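Local atomic coordinates of alpha-fucosidase GH29 (Fusarium graminearum, PDB entry 4PSR), a protein that hydrolyses alpha-L-fucosides as a GH29 glycosidase, and probably removes the alpha-1,6-linked fucose from the reducing-end N-acetylglucosamine of glycoprotein glycans. Residues D525-T530 / S554-T559; L519-F524 / I580-I585. One frame throughout, in Å; residues are numbered along the deposited sequence.

Contact 1 of 2, residues D525-T530 / S554-T559; sequences DTVFLT and SGFRFT. With NAG (2-acetamido-2-deoxy-beta-D-glucopyranose), chain C; NAG (2-acetamido-2-deoxy-beta-D-glucopyranose), chain B.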
loop_
_atom_site.group_PDB
_atom_site.type_symbol
_atom_site.label_atom_id
_atom_site.label_comp_id
_atom_site.label_asym_id
_atom_site.label_seq_id
_atom_site.Cartn_x
_atom_site.Cartn_y
_atom_site.Cartn_z
ATOM N N ASP A 525 7.508 -17.835 9.743
ATOM C CA ASP A 525 8.951 -17.850 9.961
ATOM C C ASP A 525 9.345 -17.041 11.190
ATOM O O ASP A 525 8.494 -16.481 11.883
ATOM C CB ASP A 525 9.715 -17.421 8.697
ATOM C CG ASP A 525 9.510 -15.980 8.296
ATOM O OD1 ASP A 525 8.791 -15.223 8.970
ATOM O OD2 ASP A 525 10.079 -15.583 7.245
ATOM N N THR A 526 10.638 -16.986 11.489
ATOM C CA THR A 526 11.106 -16.267 12.676
ATOM C C THR A 526 10.685 -14.803 12.634
ATOM O O THR A 526 10.291 -14.228 13.635
ATOM C CB THR A 526 12.644 -16.342 12.795
ATOM O OG1 THR A 526 13.035 -17.651 13.235
ATOM C CG2 THR A 526 13.192 -15.312 13.761
ATOM N N VAL A 527 10.753 -14.185 11.458
ATOM C CA VAL A 527 10.352 -12.788 11.338
ATOM C C VAL A 527 8.869 -12.623 11.671
ATOM O O VAL A 527 8.496 -11.716 12.414
ATOM C CB VAL A 527 10.628 -12.263 9.929
ATOM C CG1 VAL A 527 10.002 -10.901 9.699
ATOM C CG2 VAL A 527 12.153 -12.168 9.693
ATOM N N PHE A 528 8.025 -13.517 11.151
ATOM C CA PHE A 528 6.595 -13.444 11.428
ATOM C C PHE A 528 6.350 -13.529 12.923
ATOM O O PHE A 528 5.655 -12.696 13.486
ATOM C CB PHE A 528 5.831 -14.558 10.692
ATOM C CG PHE A 528 4.332 -14.460 10.853
ATOM C CD1 PHE A 528 3.729 -14.787 12.062
ATOM C CD2 PHE A 528 3.515 -14.085 9.784
ATOM C CE1 PHE A 528 2.360 -14.682 12.207
ATOM C CE2 PHE A 528 2.162 -13.967 9.932
ATOM C CZ PHE A 528 1.579 -14.284 11.140
ATOM N N LEU A 529 6.894 -14.547 13.565
ATOM C CA LEU A 529 6.554 -14.822 14.954
ATOM C C LEU A 529 7.075 -13.695 15.841
ATOM O O LEU A 529 6.370 -13.228 16.760
ATOM C CB LEU A 529 7.095 -16.204 15.351
ATOM C CG LEU A 529 6.417 -17.385 14.652
ATOM C CD1 LEU A 529 7.324 -18.647 14.683
ATOM C CD2 LEU A 529 5.020 -17.647 15.220
ATOM N N THR A 530 8.276 -13.213 15.551
ATOM C CA THR A 530 8.864 -12.117 16.285
ATOM C C THR A 530 7.981 -10.881 16.163
ATOM O O THR A 530 7.648 -10.241 17.166
ATOM C CB THR A 530 10.286 -11.811 15.781
ATOM O OG1 THR A 530 11.113 -12.955 15.999
ATOM C CG2 THR A 530 10.890 -10.615 16.502
ATOM N N SER A 554 13.525 -26.171 13.473
ATOM C CA SER A 554 14.555 -25.466 14.238
ATOM C C SER A 554 15.067 -24.200 13.546
ATOM O O SER A 554 15.466 -23.243 14.200
ATOM C CB SER A 554 15.743 -26.393 14.540
ATOM O OG SER A 554 16.258 -26.999 13.368
ATOM N N GLY A 555 15.046 -24.203 12.220
ATOM C CA GLY A 555 15.603 -23.120 11.447
ATOM C C GLY A 555 14.683 -21.913 11.354
ATOM O O GLY A 555 13.489 -21.995 11.671
ATOM N N PHE A 556 15.280 -20.817 10.901
ATOM C CA PHE A 556 14.667 -19.488 10.737
ATOM C C PHE A 556 13.490 -19.545 9.748
ATOM O O PHE A 556 12.476 -18.848 9.931
ATOM C CB PHE A 556 15.819 -18.584 10.235
ATOM C CG PHE A 556 15.474 -17.136 9.948
ATOM C CD1 PHE A 556 15.418 -16.185 10.964
ATOM C CD2 PHE A 556 15.349 -16.700 8.634
ATOM C CE1 PHE A 556 15.147 -14.829 10.673
ATOM C CE2 PHE A 556 15.093 -15.357 8.336
ATOM C CZ PHE A 556 15.004 -14.422 9.352
ATOM N N ARG A 557 13.596 -20.401 8.737
ATOM C CA ARG A 557 12.645 -20.405 7.630
ATOM C C ARG A 557 12.477 -21.813 7.046
ATOM O O ARG A 557 12.883 -22.084 5.902
ATOM C CB ARG A 557 13.114 -19.391 6.582
ATOM C CG ARG A 557 12.028 -18.871 5.657
ATOM C CD ARG A 557 12.478 -17.605 4.929
ATOM N NE ARG A 557 12.264 -16.368 5.687
ATOM C CZ ARG A 557 13.063 -15.299 5.659
ATOM N NH1 ARG A 557 14.183 -15.288 4.941
ATOM N NH2 ARG A 557 12.764 -14.221 6.367
ATOM N N PHE A 558 11.936 -22.720 7.860
ATOM C CA PHE A 558 11.513 -24.051 7.422
ATOM C C PHE A 558 12.647 -24.967 6.964
ATOM O O PHE A 558 12.496 -25.732 6.023
ATOM C CB PHE A 558 10.402 -23.927 6.364
ATOM C CG PHE A 558 9.471 -22.786 6.634
ATOM C CD1 PHE A 558 8.619 -22.816 7.736
ATOM C CD2 PHE A 558 9.513 -21.628 5.855
ATOM C CE1 PHE A 558 7.779 -21.749 8.033
ATOM C CE2 PHE A 558 8.689 -20.551 6.156
ATOM C CZ PHE A 558 7.834 -20.605 7.270
ATOM N N THR A 559 13.762 -24.889 7.686
ATOM C CA THR A 559 14.913 -25.788 7.522
ATOM C C THR A 559 15.249 -26.409 8.884
ATOM O O THR A 559 14.670 -26.044 9.908
ATOM C CB THR A 559 16.150 -25.032 6.979
ATOM O OG1 THR A 559 16.531 -24.012 7.906
ATOM C CG2 THR A 559 15.857 -24.398 5.620
HETATM C C1 NAG C . 12.380 -17.097 1.213
HETATM C C2 NAG C . 13.540 -18.048 1.446
HETATM C C3 NAG C . 13.244 -19.389 0.802
HETATM C C4 NAG C . 11.904 -19.923 1.280
HETATM C C5 NAG C . 10.829 -18.877 1.049
HETATM C C6 NAG C . 9.471 -19.298 1.546
HETATM C C7 NAG C . 15.754 -17.047 1.754
HETATM C C8 NAG C . 16.984 -16.527 1.078
HETATM N N2 NAG C . 14.791 -17.507 0.946
HETATM O O3 NAG C . 14.294 -20.303 1.112
HETATM O O4 NAG C . 11.582 -21.082 0.521
HETATM O O5 NAG C . 11.187 -17.669 1.741
HETATM O O6 NAG C . 9.537 -19.625 2.927
HETATM O O7 NAG C . 15.635 -17.048 2.973
HETATM C C1 NAG B . 11.485 -12.032 2.430
HETATM C C2 NAG B . 10.325 -12.985 2.301
HETATM C C3 NAG B . 10.819 -14.408 2.538
HETATM C C4 NAG B . 11.995 -14.727 1.617
HETATM C C5 NAG B . 13.059 -13.636 1.715
HETATM C C6 NAG B . 14.193 -13.809 0.729
HETATM C C7 NAG B . 7.982 -12.469 2.820
HETATM C C8 NAG B . 7.012 -12.086 3.885
HETATM N N2 NAG B . 9.248 -12.638 3.217
HETATM O O3 NAG B . 9.744 -15.306 2.296
HETATM O O4 NAG B . 12.630 -15.944 2.011
HETATM O O5 NAG B . 12.469 -12.353 1.457
HETATM O O6 NAG B . 13.727 -13.657 -0.602
HETATM O O7 NAG B . 7.637 -12.611 1.652
#

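Contact 2 of 2, residues L519-F524 / I580-I585; sequences LALGTF and IVVSKI. With MAN (alpha-D-mannopyranose), chain D.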
loop_
_atom_site.group_PDB
_atom_site.type_symbol
_atom_site.label_atom_id
_atom_site.label_comp_id
_atom_site.label_asym_id
_atom_site.label_seq_id
_atom_site.Cartn_x
_atom_site.Cartn_y
_atom_site.Cartn_z
ATOM N N LEU A 519 -2.349 -18.592 15.280
ATOM C CA LEU A 519 -1.882 -18.878 13.912
ATOM C C LEU A 519 -2.960 -19.562 13.086
ATOM O O LEU A 519 -3.544 -20.562 13.489
ATOM C CB LEU A 519 -0.632 -19.761 13.949
ATOM C CG LEU A 519 0.566 -19.233 14.736
ATOM C CD1 LEU A 519 1.669 -20.296 14.818
ATOM C CD2 LEU A 519 1.115 -17.945 14.125
ATOM N N ALA A 520 -3.219 -19.031 11.891
ATOM C CA ALA A 520 -4.076 -19.713 10.933
ATOM C C ALA A 520 -3.311 -20.861 10.274
ATOM O O ALA A 520 -2.161 -21.130 10.632
ATOM C CB ALA A 520 -4.546 -18.710 9.871
ATOM N N LEU A 521 -3.927 -21.547 9.305
ATOM C CA LEU A 521 -3.180 -22.446 8.447
ATOM C C LEU A 521 -2.206 -21.608 7.628
ATOM O O LEU A 521 -2.585 -20.551 7.120
ATOM C CB LEU A 521 -4.122 -23.220 7.524
ATOM C CG LEU A 521 -5.234 -24.049 8.154
ATOM C CD1 LEU A 521 -5.958 -24.827 7.048
ATOM C CD2 LEU A 521 -4.680 -25.006 9.183
ATOM N N GLY A 522 -0.973 -22.075 7.499
ATOM C CA GLY A 522 0.032 -21.356 6.744
ATOM C C GLY A 522 1.440 -21.620 7.235
ATOM O O GLY A 522 1.688 -22.573 7.976
ATOM N N THR A 523 2.357 -20.754 6.827
ATOM C CA THR A 523 3.768 -20.868 7.172
ATOM C C THR A 523 4.224 -19.595 7.889
ATOM O O THR A 523 3.917 -18.474 7.475
ATOM C CB THR A 523 4.628 -21.136 5.933
ATOM O OG1 THR A 523 4.673 -19.963 5.108
ATOM C CG2 THR A 523 4.074 -22.308 5.133
ATOM N N PHE A 524 4.915 -19.775 9.017
ATOM C CA PHE A 524 5.233 -18.682 9.916
ATOM C C PHE A 524 6.708 -18.751 10.297
ATOM O O PHE A 524 7.128 -19.651 11.036
ATOM C CB PHE A 524 4.308 -18.758 11.133
ATOM C CG PHE A 524 2.859 -18.816 10.757
ATOM C CD1 PHE A 524 2.196 -17.676 10.319
ATOM C CD2 PHE A 524 2.169 -20.017 10.755
ATOM C CE1 PHE A 524 0.867 -17.728 9.922
ATOM C CE2 PHE A 524 0.841 -20.079 10.361
ATOM C CZ PHE A 524 0.180 -18.930 9.945
ATOM N N ILE A 580 7.317 -22.374 11.971
ATOM C CA ILE A 580 6.199 -23.306 12.135
ATOM C C ILE A 580 5.320 -23.364 10.890
ATOM O O ILE A 580 5.042 -22.324 10.293
ATOM C CB ILE A 580 5.298 -22.898 13.338
ATOM C CG1 ILE A 580 6.117 -22.815 14.638
ATOM C CG2 ILE A 580 4.106 -23.864 13.475
ATOM C CD1 ILE A 580 5.371 -22.170 15.811
ATOM N N VAL A 581 4.890 -24.565 10.506
ATOM C CA VAL A 581 3.918 -24.759 9.431
ATOM C C VAL A 581 2.670 -25.380 10.025
ATOM O O VAL A 581 2.732 -26.451 10.633
ATOM C CB VAL A 581 4.455 -25.690 8.325
ATOM C CG1 VAL A 581 3.405 -25.915 7.214
ATOM C CG2 VAL A 581 5.729 -25.120 7.750
ATOM N N VAL A 582 1.537 -24.717 9.857
ATOM C CA VAL A 582 0.280 -25.186 10.410
ATOM C C VAL A 582 -0.561 -25.681 9.226
ATOM O O VAL A 582 -0.768 -24.943 8.267
ATOM C CB VAL A 582 -0.397 -24.061 11.176
ATOM C CG1 VAL A 582 -1.669 -24.557 11.830
ATOM C CG2 VAL A 582 0.576 -23.499 12.228
ATOM N N SER A 583 -1.010 -26.930 9.301
ATOM C CA SER A 583 -1.669 -27.594 8.171
ATOM C C SER A 583 -2.967 -28.263 8.609
ATOM O O SER A 583 -3.139 -28.620 9.780
ATOM C CB SER A 583 -0.739 -28.648 7.559
ATOM O OG SER A 583 0.564 -28.137 7.300
ATOM N N LYS A 584 -3.888 -28.421 7.666
ATOM C CA LYS A 584 -5.068 -29.225 7.873
ATOM C C LYS A 584 -4.661 -30.661 7.717
ATOM O O LYS A 584 -3.882 -31.017 6.817
ATOM C CB LYS A 584 -6.148 -28.890 6.838
ATOM C CG LYS A 584 -7.344 -28.158 7.421
ATOM C CD LYS A 584 -8.381 -27.806 6.359
ATOM C CE LYS A 584 -9.610 -28.698 6.460
ATOM N NZ LYS A 584 -10.439 -28.396 7.664
ATOM N N ILE A 585 -5.136 -31.499 8.627
ATOM C CA ILE A 585 -5.185 -32.895 8.318
ATOM C C ILE A 585 -6.460 -32.951 7.485
ATOM O O ILE A 585 -6.493 -33.664 6.533
ATOM C CB ILE A 585 -5.246 -33.823 9.551
ATOM C CG1 ILE A 585 -6.597 -33.696 10.242
ATOM C CG2 ILE A 585 -4.075 -33.531 10.503
ATOM C CD1 ILE A 585 -6.703 -34.510 11.505
ATOM O OXT ILE A 585 -7.463 -32.258 7.691
HETATM C C1 MAN D . 6.898 -28.313 1.783
HETATM C C2 MAN D . 5.466 -28.959 1.869
HETATM C C3 MAN D . 4.390 -27.896 2.210
HETATM C C4 MAN D . 4.813 -27.020 3.414
HETATM C C5 MAN D . 6.262 -26.506 3.217
HETATM C C6 MAN D . 6.817 -25.777 4.418
HETATM O O2 MAN D . 5.420 -29.874 2.906
HETATM O O3 MAN D . 3.114 -28.488 2.460
HETATM O O4 MAN D . 3.921 -25.898 3.504
HETATM O O5 MAN D . 7.177 -27.611 2.943
HETATM O O6 MAN D . 7.434 -24.569 3.951
#

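Contact 1 of 2, residues D525-T530 / S554-T559
D525 meets R557 at the start of helix 526-532, and its carboxylate does two jobs there. D525 OD1 accepts the helix amide F528 N at 2.9 Å, the side-chain bond of an N-cap, while OD2 faces the loop 554-559. Chi1 of 67° sets CG between the backbone N and carbonyl carbon of D525, and from there OD1 bonds to F528 N. R557 grips D525 OD2 side-on with two nitrogens: R557 NE at 2.8 Å comes to the anti lone pair of D525 OD2, and R557 NH2 at 3.1 Å meets the same oxygen from above the carboxylate plane, by a more bent bond. The two flat groups are turned 43° against each other, and the positive guanidinium probably helps keep this buried carboxylate ionised. R557 is held by the glycan too, since NH1 donates to O7 of the chain C N-acetylglucosamine and the chain B sugar lies over one guanidinium face. The F556 ring reaches the opposite face, offset with CE2 toward the rim. F558 brings CZ to within 4.0 Å of D525 CB.

Next along, T526 N gives a nearly straight bond to F556 O, 3.0 Å long. The T526 side chain crosses that of F556 at about a right angle, T526 CB lying 3.3 Å from F556 CD1, while T526 OG1 bonds to G578 O. V527 then sets CG2 against the tip of the same ring, 3.7 Å from F556 CZ.

The contact thus fastens the first turn of helix 526-532 to the loop joining strands 548-553 and 562-565, with F528 and L529 packed on L519 of strand 516-519.

Contact 2 of 2, residues L519-F524 / I580-I585
An edge of a four-stranded antiparallel sheet is formed here: strand 522-524 runs along 580-584, their axes 4.8 Å apart and their directions at 165°. Two hydrogen-bonded pairs flank one non-hydrogen-bonded pair. G522 and V582 exchange bonds in both directions, V582 N reaching G522 O at 2.9 Å nearly along the carbonyl axis, and F524 and I580 do the same. T523 stands opposite V581 between them.

On the face carrying F524, I580 and V582, the V582 methyl CG2 meets the F524 ring at its edge, 3.9 Å from CE2. Chi1 of -53° sets F524 CG anti to its own carbonyl carbon, and L519 CD2 lies over the centre of one ring face. L519 CD1 also touches I580 CD1 and V582 CG2, both at 4.3 Å. Further out, L521 CD1 rests on the aliphatic chain of K584, 3.6 Å from K584 CG.

On the other face T523 and V581 lie side by side, and V581 CG2 comes within 3.6 Å of mannose C6. G522 sits at phi 152°, where a CB would be jammed against the carbonyl oxygen of L521 and crowded by F524 CZ. The chemistry implies a sheet edge held by backbone bonds, with apolar groups on the F524, I580 and V582 face, and mannose together with F558 against T523 and V581.

Contact 1 lies, along the chain, between the two segments of contact 2; strand 522-524 leads through D525 into helix 526-532, and the contact centres are 13 Å apart. F558 of contact 1 joins them: its ring packs on T523, F524 N, I580 O and V581 of contact 2. Both are partly buried and both border the glycan, but differently. In 525-530 / 554-559 a charged pair, helix capping and a polar bond to the sugar do the work, with one backbone bond across. In 519-524 / 580-585 four backbone bonds set the pairing, apolar groups fill one face, and the mannose meets methyl groups. Each draws on sheet 522-524, 579-584, 548-553, 562-565, contact 1 through a connecting loop, contact 2 through strands.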